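Local coordinates for protein Blo t 1 allergen (Blomia tropicalis, PDB 5JT8) that is a mite allergen of the papain family that probably cleaves proteins as a cysteine protease once its propeptide is removed, at residues S176-G181 with S187-K192. Numbering follows the deposited sequence.
Sequences SYQCNG and STEAFK. With NO3 (nitrate ion), chain G.
The carbonyl O of S176 reaches E189 and K192 through one water, which donates to S176 O and to E189 OE2 (2.8 Å) and accepts from K192 NZ. S176 OG itself turns to D174. At Y177 the ring lies alongside the lysine chain, the two running past each other in opposite directions, with Y177 CE1 3.8 Å from K192 CG. The same ring presents its edge to the carbonyl O of E189 on the helix, while T169, earlier in the same loop, packs against the tyrosine. Q178 supplies the direct polar link: its backbone N donates to E189 OE2 over 2.7 Å, a bent bond (134°) to the anti lone pair. The glutamate chain, bent at chi2 (-67°), sets its carboxylate beside the backbone N of Q178; its other oxygen, OE1, takes K192 NZ on the syn side in a 2.6 Å salt bridge one helical turn along. This lies in the helical (L) domain of the papain fold, where a glutamate of helix 187-196 binds the backbone of the preceding loop and the helix rests A190 and F191 on helix 139-154. C179 SG then packs 3.4 Å from E189 CB, and the same side chain touches W138 and T169. Beyond it, G181 O accepts from W138 NE1. At the helix start, a nitrate, probably from the crystallisation liquor, accepts weak bonds from T188 N.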
loop_
_atom_site.group_PDB
_atom_site.type_symbol
_atom_site.label_atom_id
_atom_site.label_comp_id
_atom_site.label_asym_id
_atom_site.label_seq_id
_atom_site.Cartn_x
_atom_site.Cartn_y
_atom_site.Cartn_z
ATOM N N SER A 176 -0.760 11.693 -20.955
ATOM C CA SER A 176 -0.379 12.713 -19.997
ATOM C C SER A 176 -0.207 12.109 -18.597
ATOM O O SER A 176 0.209 12.809 -17.669
ATOM C CB SER A 176 -1.410 13.843 -19.965
ATOM O OG SER A 176 -2.585 13.453 -19.278
ATOM N N TYR A 177 -0.541 10.820 -18.448
ATOM C CA TYR A 177 -0.291 10.089 -17.196
ATOM C C TYR A 177 0.694 8.953 -17.433
ATOM O O TYR A 177 0.787 8.434 -18.541
ATOM C CB TYR A 177 -1.589 9.525 -16.602
ATOM C CG TYR A 177 -2.537 10.589 -16.108
ATOM C CD1 TYR A 177 -2.466 11.058 -14.803
ATOM C CD2 TYR A 177 -3.503 11.129 -16.952
ATOM C CE1 TYR A 177 -3.339 12.051 -14.347
ATOM C CE2 TYR A 177 -4.375 12.113 -16.513
ATOM C CZ TYR A 177 -4.294 12.564 -15.207
ATOM O OH TYR A 177 -5.168 13.538 -14.771
ATOM N N GLN A 178 1.397 8.546 -16.382
ATOM C CA GLN A 178 2.467 7.553 -16.515
ATOM C C GLN A 178 2.150 6.179 -15.925
ATOM O O GLN A 178 3.011 5.300 -15.923
ATOM C CB GLN A 178 3.749 8.089 -15.864
ATOM C CG GLN A 178 4.353 9.274 -16.596
ATOM C CD GLN A 178 4.693 8.929 -18.032
ATOM O OE1 GLN A 178 4.329 9.653 -18.969
ATOM N NE2 GLN A 178 5.385 7.812 -18.215
ATOM N N CYS A 179 0.927 5.969 -15.441
ATOM C CA CYS A 179 0.584 4.676 -14.825
ATOM C C CYS A 179 0.334 3.529 -15.799
ATOM O O CYS A 179 0.102 3.734 -16.998
ATOM C CB CYS A 179 -0.639 4.837 -13.924
ATOM S SG CYS A 179 -0.370 6.096 -12.693
ATOM N N ASN A 180 0.393 2.309 -15.272
ATOM C CA ASN A 180 0.231 1.115 -16.098
ATOM C C ASN A 180 -0.867 0.159 -15.596
ATOM O O ASN A 180 -0.777 -1.063 -15.753
ATOM C CB ASN A 180 1.583 0.401 -16.208
ATOM C CG ASN A 180 2.687 1.343 -16.678
ATOM O OD1 ASN A 180 2.813 1.607 -17.872
ATOM N ND2 ASN A 180 3.463 1.888 -15.732
ATOM N N GLY A 181 -1.914 0.736 -15.007
ATOM C CA GLY A 181 -3.090 -0.013 -14.594
ATOM C C GLY A 181 -2.786 -1.049 -13.541
ATOM O O GLY A 181 -2.219 -0.733 -12.501
ATOM N N SER A 187 1.392 6.640 -7.127
ATOM C CA SER A 187 0.363 7.312 -6.353
ATOM C C SER A 187 0.393 8.813 -6.659
ATOM O O SER A 187 -0.623 9.477 -6.566
ATOM C CB SER A 187 0.543 7.060 -4.834
ATOM O OG SER A 187 0.243 5.715 -4.446
ATOM N N THR A 188 1.559 9.356 -7.002
ATOM C CA THR A 188 1.640 10.781 -7.336
ATOM C C THR A 188 0.797 11.070 -8.581
ATOM O O THR A 188 0.078 12.066 -8.644
ATOM C CB THR A 188 3.091 11.250 -7.587
ATOM O OG1 THR A 188 3.720 10.349 -8.499
ATOM C CG2 THR A 188 3.884 11.287 -6.270
ATOM N N GLU A 189 0.876 10.170 -9.547
ATOM C CA GLU A 189 0.084 10.281 -10.745
ATOM C C GLU A 189 -1.394 10.184 -10.403
ATOM O O GLU A 189 -2.211 10.881 -11.000
ATOM C CB GLU A 189 0.487 9.213 -11.737
ATOM C CG GLU A 189 1.861 9.449 -12.394
ATOM C CD GLU A 189 1.903 10.675 -13.308
ATOM O OE1 GLU A 189 2.152 11.786 -12.802
ATOM O OE2 GLU A 189 1.694 10.534 -14.534
ATOM N N ALA A 190 -1.726 9.350 -9.418
ATOM C CA ALA A 190 -3.111 9.207 -8.986
ATOM C C ALA A 190 -3.649 10.503 -8.376
ATOM O O ALA A 190 -4.766 10.922 -8.685
ATOM C CB ALA A 190 -3.233 8.044 -7.985
ATOM N N PHE A 191 -2.862 11.129 -7.494
ATOM C CA PHE A 191 -3.254 12.408 -6.910
ATOM C C PHE A 191 -3.413 13.463 -7.987
ATOM O O PHE A 191 -4.324 14.279 -7.922
ATOM C CB PHE A 191 -2.227 12.881 -5.884
ATOM C CG PHE A 191 -2.258 12.115 -4.609
ATOM C CD1 PHE A 191 -3.464 11.903 -3.943
ATOM C CD2 PHE A 191 -1.095 11.581 -4.088
ATOM C CE1 PHE A 191 -3.497 11.185 -2.768
ATOM C CE2 PHE A 191 -1.113 10.861 -2.906
ATOM C CZ PHE A 191 -2.310 10.663 -2.239
ATOM N N LYS A 192 -2.505 13.451 -8.967
ATOM C CA LYS A 192 -2.593 14.359 -10.115
ATOM C C LYS A 192 -3.975 14.250 -10.771
ATOM O O LYS A 192 -4.607 15.249 -11.123
ATOM C CB LYS A 192 -1.488 14.041 -11.127
ATOM C CG LYS A 192 -1.536 14.844 -12.413
ATOM C CD LYS A 192 -0.420 14.429 -13.386
ATOM C CE LYS A 192 0.959 14.734 -12.806
ATOM N NZ LYS A 192 2.051 14.198 -13.673
HETATM N N NO3 G . 4.563 7.563 -5.984
HETATM O O1 NO3 G . 3.526 7.597 -5.263
HETATM O O2 NO3 G . 4.425 7.449 -7.228
HETATM O O3 NO3 G . 5.722 7.649 -5.467
HETATM O O HOH W 1 2.335 12.750 -16.078
#